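PDB 2PWY: tRNA (adenine(58)-N(1))-methyltransferase TrmI from Thermus thermophilus, which catalyses the S-adenosyl-L-methionine-dependent methylation of N1 of adenosine 58 in tRNA and is required for growth at extreme temperatures. Local coordinates for residues 45-49 and 60-64; 98-103 and 166-172; 115-120 and 144-150. All blocks are in the same frame, centred on the assembly; numbering follows the deposited sequence.

Contact 1 (45-49 and 60-64)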
ATOM      1  N   ALA A  45      35.136  -3.551 -21.535  1.00 15.73           N
ATOM      2  CA  ALA A  45      34.078  -2.542 -21.462  1.00 15.01           C
ATOM      3  C   ALA A  45      33.988  -2.029 -20.025  1.00 14.32           C
ATOM      4  O   ALA A  45      33.950  -0.814 -19.774  1.00 14.86           O
ATOM      5  CB  ALA A  45      32.753  -3.128 -21.912  1.00 14.45           C
ATOM      6  N   GLY A  46      33.999  -2.971 -19.087  1.00 14.08           N
ATOM      7  CA  GLY A  46      33.913  -2.676 -17.655  1.00 13.04           C
ATOM      8  C   GLY A  46      32.556  -2.172 -17.182  1.00 12.44           C
ATOM      9  O   GLY A  46      31.689  -1.842 -17.990  1.00 12.12           O
ATOM     10  N   PRO A  47      32.363  -2.105 -15.853  1.00 12.17           N
ATOM     11  CA  PRO A  47      31.130  -1.536 -15.302  1.00 11.72           C
ATOM     12  C   PRO A  47      30.867  -0.138 -15.853  1.00 11.67           C
ATOM     13  O   PRO A  47      31.749   0.738 -15.811  1.00 11.70           O
ATOM     14  CB  PRO A  47      31.406  -1.495 -13.797  1.00 11.91           C
ATOM     15  CG  PRO A  47      32.375  -2.642 -13.589  1.00 11.82           C
ATOM     16  CD  PRO A  47      33.273  -2.571 -14.794  1.00 12.03           C
ATOM     17  N   GLY A  48      29.658   0.058 -16.371  1.00 11.06           N
ATOM     18  CA  GLY A  48      29.272   1.341 -16.939  1.00 10.58           C
ATOM     19  C   GLY A  48      29.448   1.369 -18.443  1.00 10.80           C
ATOM     20  O   GLY A  48      28.964   2.284 -19.110  1.00 11.18           O
ATOM     21  N   GLY A  49      30.139   0.357 -18.972  1.00 10.91           N
ATOM     22  CA  GLY A  49      30.412   0.258 -20.403  1.00 11.37           C
ATOM     23  C   GLY A  49      29.407  -0.602 -21.141  1.00 12.16           C
ATOM     24  O   GLY A  49      28.451  -1.111 -20.540  1.00 12.15           O
ATOM     25  N   SER A  60      24.778  -4.009 -21.723  1.00 15.67           N
ATOM     26  CA  SER A  60      25.374  -3.054 -20.800  1.00 15.14           C
ATOM     27  C   SER A  60      26.047  -3.859 -19.704  1.00 14.71           C
ATOM     28  O   SER A  60      25.496  -4.858 -19.231  1.00 14.41           O
ATOM     29  CB  SER A  60      24.333  -2.106 -20.221  1.00 16.02           C
ATOM     30  OG  SER A  60      23.323  -2.834 -19.567  1.00 17.74           O
ATOM     31  N   VAL A  61      27.234  -3.418 -19.313  1.00 13.14           N
ATOM     32  CA  VAL A  61      28.047  -4.150 -18.355  1.00 13.43           C
ATOM     33  C   VAL A  61      28.012  -3.445 -17.001  1.00 12.78           C
ATOM     34  O   VAL A  61      28.168  -2.216 -16.924  1.00 12.96           O
ATOM     35  CB  VAL A  61      29.512  -4.272 -18.845  1.00 12.70           C
ATOM     36  CG1 VAL A  61      30.362  -4.996 -17.828  1.00 13.29           C
ATOM     37  CG2 VAL A  61      29.574  -4.976 -20.218  1.00 14.82           C
ATOM     38  N   HIS A  62      27.809  -4.230 -15.944  1.00 12.98           N
ATOM     39  CA  HIS A  62      27.628  -3.699 -14.595  1.00 12.44           C
ATOM     40  C   HIS A  62      28.392  -4.481 -13.528  1.00 11.81           C
ATOM     41  O   HIS A  62      28.594  -5.696 -13.648  1.00 12.23           O
ATOM     42  CB  HIS A  62      26.140  -3.693 -14.203  1.00 12.67           C
ATOM     43  CG  HIS A  62      25.266  -2.959 -15.166  1.00 14.52           C
ATOM     44  ND1 HIS A  62      25.177  -1.585 -15.194  1.00 14.63           N
ATOM     45  CD2 HIS A  62      24.434  -3.412 -16.135  1.00 15.64           C
ATOM     46  CE1 HIS A  62      24.335  -1.219 -16.146  1.00 16.61           C
ATOM     47  NE2 HIS A  62      23.876  -2.309 -16.739  1.00 18.08           N
ATOM     48  N   ARG A  63      28.823  -3.761 -12.501  1.00 11.33           N
ATOM     49  CA  ARG A  63      29.140  -4.358 -11.218  1.00 10.64           C
ATOM     50  C   ARG A  63      27.786  -4.521 -10.519  1.00 10.00           C
ATOM     51  O   ARG A  63      27.115  -3.517 -10.263  1.00 10.70           O
ATOM     52  CB  ARG A  63      30.036  -3.430 -10.388  1.00 10.88           C
ATOM     53  CG  ARG A  63      30.089  -3.811  -8.923  1.00 11.93           C
ATOM     54  CD  ARG A  63      30.704  -2.737  -8.076  1.00 14.43           C
ATOM     55  NE  ARG A  63      30.780  -3.141  -6.668  1.00 14.10           N
ATOM     56  CZ  ARG A  63      31.715  -2.712  -5.826  1.00 16.41           C
ATOM     57  NH1 ARG A  63      32.659  -1.868  -6.242  1.00 16.53           N
ATOM     58  NH2 ARG A  63      31.720  -3.130  -4.573  1.00 14.30           N
ATOM     59  N   PRO A  64      27.361  -5.768 -10.236  1.00  9.33           N
ATOM     60  CA  PRO A  64      26.029  -5.940  -9.630  1.00  8.87           C
ATOM     61  C   PRO A  64      26.016  -5.364  -8.226  1.00  8.55           C
ATOM     62  O   PRO A  64      26.974  -5.560  -7.472  1.00  8.48           O
ATOM     63  CB  PRO A  64      25.838  -7.467  -9.571  1.00  8.90           C
ATOM     64  CG  PRO A  64      27.229  -8.047  -9.705  1.00  9.79           C
ATOM     65  CD  PRO A  64      28.069  -7.053 -10.436  1.00  9.49           C
TER
HETATM   66  O   HOH W   1      26.483  -0.040 -18.475  1.00 20.01           O
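Two backbone hydrogen bonds join the segments, which run antiparallel, and both use V61: G48 N donates to V61 O (2.8 Å, 158° at the hydrogen), and V61 N donates to G49 O (2.9 Å, 170°). Two residues, G48 and G49, therefore stand opposite one. G46, the first residue after helix 39-45, has a positive phi of 71°, and a type II turn runs from G46 to G49, closed by G49 N to G46 O at 2.9 Å. The third turn position is G48, at phi/psi 96/-12, where a CB would jam against the preceding carbonyl oxygen. A CA-H...O contact from P47 CA to V61 O (3.4 Å) supplements these bonds, and water 1 lies 3.0 Å from G49 O and 3.2 Å from V61 O.

Among the side chains, V61 points toward the turn, its CG2 4.0 Å from A45 CB, and also packs on L10 and L12. P47 CG meets R63 CB at 4.0 Å. H62 points away: its NE2 is hydrogen-bonded to S60 OG (2.9 Å), while ND1 bonds to D191 of the second subunit, which P47 also touches.

A type II turn with glycine third, leading into a two-against-one pairing, is the geometry of a G1 beta bulge. Here it carries the chain from helix 39-45 into strand 50-52 of the small N-terminal domain's antiparallel sheet, a domain that may help recognise tRNA.

Contact 2 (98-103 and 166-172)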
ATOM      1  N   MET A  98      29.773  -4.951  15.555  1.00 10.20           N
ATOM      2  CA  MET A  98      28.797  -5.763  16.277  1.00 10.32           C
ATOM      3  C   MET A  98      28.872  -7.243  15.906  1.00  9.94           C
ATOM      4  O   MET A  98      29.425  -7.600  14.862  1.00  9.92           O
ATOM      5  CB  MET A  98      27.383  -5.231  16.061  1.00 10.32           C
ATOM      6  CG  MET A  98      27.079  -4.000  16.901  1.00 10.84           C
ATOM      7  SD  MET A  98      25.382  -3.441  16.690  1.00 11.81           S
ATOM      8  CE  MET A  98      25.381  -1.910  17.626  1.00 13.19           C
ATOM      9  N   ARG A  99      28.276  -8.075  16.758  1.00  9.71           N
ATOM     10  CA  ARG A  99      28.246  -9.524  16.563  1.00  9.55           C
ATOM     11  C   ARG A  99      26.786  -9.935  16.429  1.00  9.62           C
ATOM     12  O   ARG A  99      25.989  -9.701  17.340  1.00 10.48           O
ATOM     13  CB  ARG A  99      28.908 -10.222  17.748  1.00 10.09           C
ATOM     14  CG  ARG A  99      30.332  -9.752  17.993  1.00 13.47           C
ATOM     15  CD  ARG A  99      30.938 -10.350  19.259  1.00 16.41           C
ATOM     16  NE  ARG A  99      31.564 -11.654  19.022  1.00 21.29           N
ATOM     17  CZ  ARG A  99      31.052 -12.808  19.432  1.00 23.11           C
ATOM     18  NH1 ARG A  99      29.908 -12.818  20.099  1.00 23.86           N
ATOM     19  NH2 ARG A  99      31.685 -13.956  19.190  1.00 23.98           N
ATOM     20  N   VAL A 100      26.443 -10.519  15.286  1.00  9.05           N
ATOM     21  CA  VAL A 100      25.056 -10.878  15.004  1.00  8.46           C
ATOM     22  C   VAL A 100      24.916 -12.378  14.763  1.00  8.62           C
ATOM     23  O   VAL A 100      25.710 -12.975  14.039  1.00  8.05           O
ATOM     24  CB  VAL A 100      24.476 -10.040  13.824  1.00  8.02           C
ATOM     25  CG1 VAL A 100      25.276 -10.247  12.518  1.00  9.24           C
ATOM     26  CG2 VAL A 100      22.992 -10.340  13.617  1.00  7.87           C
ATOM     27  N   LEU A 101      23.894 -12.960  15.385  1.00  8.43           N
ATOM     28  CA  LEU A 101      23.590 -14.379  15.234  1.00  8.80           C
ATOM     29  C   LEU A 101      22.547 -14.533  14.132  1.00  9.27           C
ATOM     30  O   LEU A 101      21.558 -13.792  14.102  1.00 10.45           O
ATOM     31  CB  LEU A 101      23.035 -14.922  16.552  1.00  8.88           C
ATOM     32  CG  LEU A 101      22.778 -16.426  16.658  1.00  8.28           C
ATOM     33  CD1 LEU A 101      24.074 -17.234  16.572  1.00  7.99           C
ATOM     34  CD2 LEU A 101      22.009 -16.707  17.981  1.00  8.46           C
ATOM     35  N   GLU A 102      22.761 -15.504  13.245  1.00  9.13           N
ATOM     36  CA  GLU A 102      21.838 -15.745  12.142  1.00  8.43           C
ATOM     37  C   GLU A 102      21.479 -17.210  11.983  1.00  8.46           C
ATOM     38  O   GLU A 102      22.348 -18.076  12.053  1.00  8.36           O
ATOM     39  CB  GLU A 102      22.435 -15.263  10.802  1.00  8.12           C
ATOM     40  CG  GLU A 102      21.498 -15.532   9.616  1.00  8.86           C
ATOM     41  CD  GLU A 102      22.126 -15.314   8.233  1.00  8.95           C
ATOM     42  OE1 GLU A 102      23.338 -15.575   8.042  1.00 11.05           O
ATOM     43  OE2 GLU A 102      21.380 -14.877   7.324  1.00 10.70           O
ATOM     44  N   ALA A 103      20.199 -17.480  11.743  1.00  8.80           N
ATOM     45  CA  ALA A 103      19.776 -18.790  11.218  1.00  9.11           C
ATOM     46  C   ALA A 103      18.464 -18.623  10.436  1.00  9.62           C
ATOM     47  O   ALA A 103      17.647 -17.781  10.806  1.00 10.02           O
ATOM     48  CB  ALA A 103      19.599 -19.800  12.364  1.00  9.15           C
ATOM     49  N   ALA A 166      26.286 -12.311  24.367  1.00 11.54           N
ATOM     50  CA  ALA A 166      27.467 -11.965  23.569  1.00 11.02           C
ATOM     51  C   ALA A 166      27.115 -11.353  22.215  1.00 10.75           C
ATOM     52  O   ALA A 166      27.984 -10.824  21.530  1.00 11.12           O
ATOM     53  CB  ALA A 166      28.386 -13.186  23.384  1.00 11.34           C
ATOM     54  N   TYR A 167      25.837 -11.411  21.850  1.00  9.79           N
ATOM     55  CA  TYR A 167      25.394 -10.974  20.523  1.00 10.12           C
ATOM     56  C   TYR A 167      24.562  -9.708  20.584  1.00  9.82           C
ATOM     57  O   TYR A 167      23.726  -9.527  21.486  1.00  9.76           O
ATOM     58  CB  TYR A 167      24.629 -12.105  19.827  1.00  9.93           C
ATOM     59  CG  TYR A 167      25.519 -13.305  19.587  1.00 10.58           C
ATOM     60  CD1 TYR A 167      26.194 -13.457  18.374  1.00 12.73           C
ATOM     61  CD2 TYR A 167      25.750 -14.249  20.603  1.00 10.95           C
ATOM     62  CE1 TYR A 167      27.052 -14.545  18.153  1.00 12.14           C
ATOM     63  CE2 TYR A 167      26.593 -15.346  20.397  1.00 11.04           C
ATOM     64  CZ  TYR A 167      27.234 -15.484  19.164  1.00 12.28           C
ATOM     65  OH  TYR A 167      28.063 -16.558  18.959  1.00 13.85           O
ATOM     66  N   ASP A 168      24.801  -8.848  19.598  1.00  9.19           N
ATOM     67  CA  ASP A 168      24.182  -7.537  19.514  1.00  9.05           C
ATOM     68  C   ASP A 168      22.826  -7.570  18.802  1.00  8.87           C
ATOM     69  O   ASP A 168      22.068  -6.597  18.857  1.00  9.33           O
ATOM     70  CB  ASP A 168      25.132  -6.549  18.842  1.00  9.25           C
ATOM     71  CG  ASP A 168      26.428  -6.396  19.616  1.00 10.78           C
ATOM     72  OD1 ASP A 168      26.386  -5.869  20.757  1.00 11.71           O
ATOM     73  OD2 ASP A 168      27.482  -6.846  19.110  1.00 10.64           O
ATOM     74  N   GLY A 169      22.517  -8.705  18.190  1.00  8.49           N
ATOM     75  CA  GLY A 169      21.271  -8.861  17.433  1.00  7.58           C
ATOM     76  C   GLY A 169      21.147 -10.310  17.035  1.00  7.30           C
ATOM     77  O   GLY A 169      22.151 -11.042  17.004  1.00  7.44           O
ATOM     78  N   VAL A 170      19.916 -10.729  16.770  1.00  6.98           N
ATOM     79  CA  VAL A 170      19.636 -12.075  16.269  1.00  7.64           C
ATOM     80  C   VAL A 170      18.717 -11.945  15.062  1.00  7.63           C
ATOM     81  O   VAL A 170      17.620 -11.416  15.184  1.00  7.94           O
ATOM     82  CB  VAL A 170      18.956 -12.970  17.329  1.00  7.44           C
ATOM     83  CG1 VAL A 170      18.571 -14.325  16.722  1.00  9.46           C
ATOM     84  CG2 VAL A 170      19.887 -13.169  18.555  1.00  7.32           C
ATOM     85  N   ALA A 171      19.174 -12.438  13.913  1.00  7.78           N
ATOM     86  CA  ALA A 171      18.409 -12.387  12.667  1.00  7.78           C
ATOM     87  C   ALA A 171      17.918 -13.781  12.341  1.00  8.15           C
ATOM     88  O   ALA A 171      18.726 -14.712  12.202  1.00  8.28           O
ATOM     89  CB  ALA A 171      19.291 -11.876  11.532  1.00  8.35           C
ATOM     90  N   LEU A 172      16.600 -13.929  12.205  1.00  7.78           N
ATOM     91  CA  LEU A 172      16.020 -15.225  11.879  1.00  8.36           C
ATOM     92  C   LEU A 172      15.282 -15.207  10.563  1.00  8.92           C
ATOM     93  O   LEU A 172      14.486 -14.297  10.286  1.00  8.82           O
ATOM     94  CB  LEU A 172      15.067 -15.705  12.983  1.00  9.03           C
ATOM     95  CG  LEU A 172      15.692 -15.904  14.364  1.00  8.98           C
ATOM     96  CD1 LEU A 172      14.634 -16.442  15.275  1.00 10.17           C
ATOM     97  CD2 LEU A 172      16.907 -16.849  14.317  1.00  8.95           C
TER
HETATM   98  O   HOH W   2      30.500 -15.418  21.195  1.00 22.74           O
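D168 and R99 exchange a pair of short hydrogen bonds: R99 N donates to D168 OD2 (2.8 Å, 164°), and D168 N to R99 O (2.7 Å, 159°). The carboxylate thus takes the place of a backbone acceptor where the chain turns a corner at D168; its OD1 forms a salt bridge with K189. The R99 side chain curls over the other segment, with NH1 donating to A166 O (3.1 Å) and CZ 4.9 Å from the Y167 ring centroid, 25° off the normal, a cation-pi contact over the ring face. Water 2 accepts from R99 NH2 (2.7 Å) and bonds weakly to Y167 OH, whose main partner is E125.

Beyond the corner the strands pair in parallel, their axes 4.7 Å apart at 21°. The ladder runs L101 N to G169 O (3.1 Å), A171 N to L101 O (2.7 Å) and A103 N to A171 O (3.2 Å). CA-H...O contacts fill between, such as L172 CA to A103 O at 3.2 Å.

Side chains alternate between faces. V100, E102 and A171 meet helix 109-118, where E102 OE1 bonds to T111 and also to S126 of the neighbouring strand. On the opposite face L101 CB touches Y167 CD1 (3.9 Å) and V170 CG2 (4.1 Å).

These are central parallel strands of the Rossmann-like methyltransferase sheet, and the A103 side chain is about 4 Å from bound S-adenosyl-L-homocysteine. Polar and cationic chemistry is concentrated at the far, N-terminal ends; toward the cofactor the pairing relies on backbone bonds between buried residues. G169 N is left buried without a partner, 3.7 Å from R99 O, consistent with D168 N having claimed that carbonyl.

Contact 3 (115-120 and 144-150)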
ATOM      1  N   ALA A 115      26.719  -9.054   6.934  1.00  8.51           N
ATOM      2  CA  ALA A 115      28.181  -8.954   6.872  1.00  9.63           C
ATOM      3  C   ALA A 115      28.656  -7.541   6.513  1.00  9.45           C
ATOM      4  O   ALA A 115      29.620  -7.056   7.083  1.00  9.58           O
ATOM      5  CB  ALA A 115      28.739  -9.996   5.891  1.00  9.44           C
ATOM      6  N   ARG A 116      27.968  -6.876   5.582  1.00  9.32           N
ATOM      7  CA  ARG A 116      28.243  -5.458   5.302  1.00 10.27           C
ATOM      8  C   ARG A 116      28.028  -4.593   6.516  1.00 10.66           C
ATOM      9  O   ARG A 116      28.830  -3.686   6.782  1.00 10.59           O
ATOM     10  CB  ARG A 116      27.332  -4.924   4.211  1.00 10.45           C
ATOM     11  CG  ARG A 116      27.747  -5.293   2.809  1.00 11.65           C
ATOM     12  CD  ARG A 116      26.888  -4.516   1.840  1.00 12.19           C
ATOM     13  NE  ARG A 116      27.402  -4.656   0.491  1.00 13.13           N
ATOM     14  CZ  ARG A 116      26.887  -4.060  -0.577  1.00 12.36           C
ATOM     15  NH1 ARG A 116      25.820  -3.278  -0.463  1.00 12.92           N
ATOM     16  NH2 ARG A 116      27.453  -4.264  -1.764  1.00 12.52           N
ATOM     17  N   ALA A 117      26.920  -4.839   7.226  1.00  9.74           N
ATOM     18  CA  ALA A 117      26.533  -4.006   8.359  1.00 10.66           C
ATOM     19  C   ALA A 117      27.521  -4.055   9.518  1.00 10.76           C
ATOM     20  O   ALA A 117      27.807  -3.032  10.123  1.00 11.24           O
ATOM     21  CB  ALA A 117      25.128  -4.358   8.836  1.00 10.51           C
ATOM     22  N   VAL A 118      28.068  -5.227   9.812  1.00 10.50           N
ATOM     23  CA  VAL A 118      28.944  -5.338  10.988  1.00 10.50           C
ATOM     24  C   VAL A 118      30.409  -5.137  10.622  1.00 11.14           C
ATOM     25  O   VAL A 118      31.233  -4.829  11.482  1.00 11.07           O
ATOM     26  CB  VAL A 118      28.723  -6.665  11.767  1.00 10.79           C
ATOM     27  CG1 VAL A 118      27.249  -6.817  12.169  1.00 10.33           C
ATOM     28  CG2 VAL A 118      29.174  -7.870  10.964  1.00 10.66           C
ATOM     29  N   GLY A 119      30.727  -5.330   9.340  1.00 11.62           N
ATOM     30  CA  GLY A 119      32.068  -5.046   8.808  1.00 12.92           C
ATOM     31  C   GLY A 119      33.196  -5.931   9.307  1.00 13.76           C
ATOM     32  O   GLY A 119      32.974  -6.875  10.060  1.00 13.69           O
ATOM     33  N   GLU A 120      34.422  -5.610   8.892  1.00 14.89           N
ATOM     34  CA  GLU A 120      35.568  -6.508   9.115  1.00 16.76           C
ATOM     35  C   GLU A 120      35.916  -6.775  10.574  1.00 15.91           C
ATOM     36  O   GLU A 120      36.542  -7.790  10.899  1.00 16.52           O
ATOM     37  CB  GLU A 120      36.806  -6.021   8.339  1.00 16.82           C
ATOM     38  CG  GLU A 120      37.308  -4.661   8.762  1.00 19.98           C
ATOM     39  CD  GLU A 120      38.493  -4.174   7.938  1.00 20.86           C
ATOM     40  OE1 GLU A 120      38.734  -4.714   6.830  1.00 26.65           O
ATOM     41  OE2 GLU A 120      39.178  -3.240   8.406  1.00 26.92           O
ATOM     42  N   PHE A 144      31.084 -12.969  -3.765  1.00 13.05           N
ATOM     43  CA  PHE A 144      30.700 -11.558  -3.758  1.00 13.03           C
ATOM     44  C   PHE A 144      31.450 -10.741  -2.706  1.00 13.03           C
ATOM     45  O   PHE A 144      31.606  -9.525  -2.858  1.00 13.18           O
ATOM     46  CB  PHE A 144      29.199 -11.456  -3.483  1.00 12.78           C
ATOM     47  CG  PHE A 144      28.609 -10.113  -3.794  1.00 13.54           C
ATOM     48  CD1 PHE A 144      28.308  -9.760  -5.111  1.00 13.75           C
ATOM     49  CD2 PHE A 144      28.330  -9.205  -2.779  1.00 12.56           C
ATOM     50  CE1 PHE A 144      27.739  -8.513  -5.409  1.00 14.05           C
ATOM     51  CE2 PHE A 144      27.775  -7.958  -3.076  1.00 14.42           C
ATOM     52  CZ  PHE A 144      27.471  -7.621  -4.393  1.00 12.56           C
ATOM     53  N   TRP A 145      31.924 -11.418  -1.662  1.00 13.08           N
ATOM     54  CA  TRP A 145      32.401 -10.773  -0.443  1.00 13.56           C
ATOM     55  C   TRP A 145      33.620 -11.518   0.074  1.00 14.32           C
ATOM     56  O   TRP A 145      33.536 -12.712   0.390  1.00 14.50           O
ATOM     57  CB  TRP A 145      31.270 -10.827   0.585  1.00 13.09           C
ATOM     58  CG  TRP A 145      31.525 -10.282   1.978  1.00 12.31           C
ATOM     59  CD1 TRP A 145      31.644 -11.018   3.114  1.00 11.80           C
ATOM     60  CD2 TRP A 145      31.606  -8.898   2.385  1.00 12.64           C
ATOM     61  NE1 TRP A 145      31.803 -10.197   4.209  1.00 12.21           N
ATOM     62  CE2 TRP A 145      31.788  -8.892   3.792  1.00 12.45           C
ATOM     63  CE3 TRP A 145      31.545  -7.674   1.706  1.00 13.19           C
ATOM     64  CZ2 TRP A 145      31.931  -7.714   4.527  1.00 13.37           C
ATOM     65  CZ3 TRP A 145      31.688  -6.485   2.446  1.00 12.61           C
ATOM     66  CH2 TRP A 145      31.869  -6.525   3.850  1.00 13.33           C
ATOM     67  N   GLN A 146      34.739 -10.807   0.160  1.00 14.96           N
ATOM     68  CA  GLN A 146      36.018 -11.412   0.512  1.00 15.93           C
ATOM     69  C   GLN A 146      36.443 -11.200   1.972  1.00 16.43           C
ATOM     70  O   GLN A 146      37.458 -11.758   2.410  1.00 17.39           O
ATOM     71  CB  GLN A 146      37.115 -10.926  -0.452  1.00 16.21           C
ATOM     72  N   VAL A 147      35.675 -10.406   2.717  1.00 16.26           N
ATOM     73  CA  VAL A 147      35.992 -10.114   4.116  1.00 15.77           C
ATOM     74  C   VAL A 147      35.638 -11.319   4.986  1.00 15.79           C
ATOM     75  O   VAL A 147      34.523 -11.838   4.907  1.00 15.00           O
ATOM     76  CB  VAL A 147      35.260  -8.829   4.607  1.00 16.32           C
ATOM     77  CG1 VAL A 147      35.489  -8.594   6.088  1.00 15.91           C
ATOM     78  CG2 VAL A 147      35.694  -7.604   3.788  1.00 16.71           C
ATOM     79  N   GLU A 148      36.594 -11.758   5.809  1.00 15.35           N
ATOM     80  CA  GLU A 148      36.441 -12.974   6.616  1.00 15.76           C
ATOM     81  C   GLU A 148      35.770 -12.668   7.958  1.00 14.30           C
ATOM     82  O   GLU A 148      36.335 -12.892   9.030  1.00 13.99           O
ATOM     83  CB  GLU A 148      37.796 -13.687   6.779  1.00 15.94           C
ATOM     84  CG  GLU A 148      38.297 -14.303   5.459  1.00 18.98           C
ATOM     85  CD  GLU A 148      39.768 -14.717   5.476  1.00 19.79           C
ATOM     86  OE1 GLU A 148      40.479 -14.455   6.475  1.00 25.19           O
ATOM     87  OE2 GLU A 148      40.217 -15.301   4.467  1.00 26.21           O
ATOM     88  N   ASN A 149      34.548 -12.149   7.880  1.00 12.65           N
ATOM     89  CA  ASN A 149      33.806 -11.788   9.080  1.00 11.95           C
ATOM     90  C   ASN A 149      32.545 -12.623   9.233  1.00 12.01           C
ATOM     91  O   ASN A 149      31.677 -12.271  10.009  1.00 11.85           O
ATOM     92  CB  ASN A 149      33.476 -10.283   9.106  1.00 11.43           C
ATOM     93  CG  ASN A 149      32.421  -9.894   8.080  1.00 11.65           C
ATOM     94  OD1 ASN A 149      32.193 -10.613   7.098  1.00  8.78           O
ATOM     95  ND2 ASN A 149      31.766  -8.753   8.304  1.00 11.21           N
ATOM     96  N   VAL A 150      32.450 -13.729   8.492  1.00 11.98           N
ATOM     97  CA  VAL A 150      31.352 -14.677   8.667  1.00 11.92           C
ATOM     98  C   VAL A 150      31.887 -16.016   9.150  1.00 12.58           C
ATOM     99  O   VAL A 150      32.763 -16.605   8.503  1.00 13.09           O
ATOM    100  CB  VAL A 150      30.558 -14.916   7.348  1.00 12.16           C
ATOM    101  CG1 VAL A 150      29.358 -15.802   7.622  1.00 10.88           C
ATOM    102  CG2 VAL A 150      30.105 -13.588   6.729  1.00 12.17           C
TER
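One side-chain amide serves two carbonyls at the end of a helix: N149 ND2 donates to A115 O (3.0 Å, 150°) and to G119 O (2.8 Å, 153°). A115 O lies in the last turn of helix 109-118 and G119 O just beyond its end; this helix follows the first strand of the Rossmann-like methyltransferase fold, and the donor sits just before strand 150-154, outermost in the same sheet within this chain. A115 O is shared, since it also accepts the helical bond from G119 N (3.0 Å). G119 then leaves helical geometry with a positive phi of 67°, turning its carbonyl to the amide.

N149 points its CA-to-CB bond toward the helix. Its backbone is tied to V124 of the neighbouring strand, and just before it E148 centres an inverse gamma turn, with a weak N149 N to V147 O bond of 3.0 Å.

Packing contacts lie beside the amide. A115 CB lies 3.9 Å from both W145 CE2 and V150 CG2, W145 CH2 approaches R116 CA at 4.0 Å, and E120 CB meets V147 CG1 at 3.7 Å. R116 points away at its CB, and its guanidinium passes the edge of the F144 ring, with R116 NH2 3.9 Å from F144 CE2; the charge is met by a salt bridge to D93 of the second subunit. P96 of that subunit packs on W145, so this corner also belongs to a subunit interface, whereas F144 stacks on Y69 of its own chain.

The amide's orientation is fixed from its oxygen side as well: W145 NE1 donates to N149 OD1 at 2.9 Å and 165°.

Overall arrangement
From the N terminus, contact 1 comes first, closing a short loop of ten residues that contains strand 50-52 and pairing the approach to that strand with strand 58-62 in the small domain's sheet. The catalytic domain follows. Contact 2 opens at strand 99-103 and closes, after 62 intervening residues, at 166-172, joining two central strands; contact 3 is nested inside that loop, bringing the end of helix 109-118 to the connection ahead of strand 150-154. Contacts 2 and 3 touch where M98 O lies 3.3 Å from V118 CB. Contact 1 meets contact 3 through P64 O and F144 CE1 (3.7 Å), but its nearest atoms are about 18 Å from contact 2. Both contacts 1 and 3 reach the second subunit.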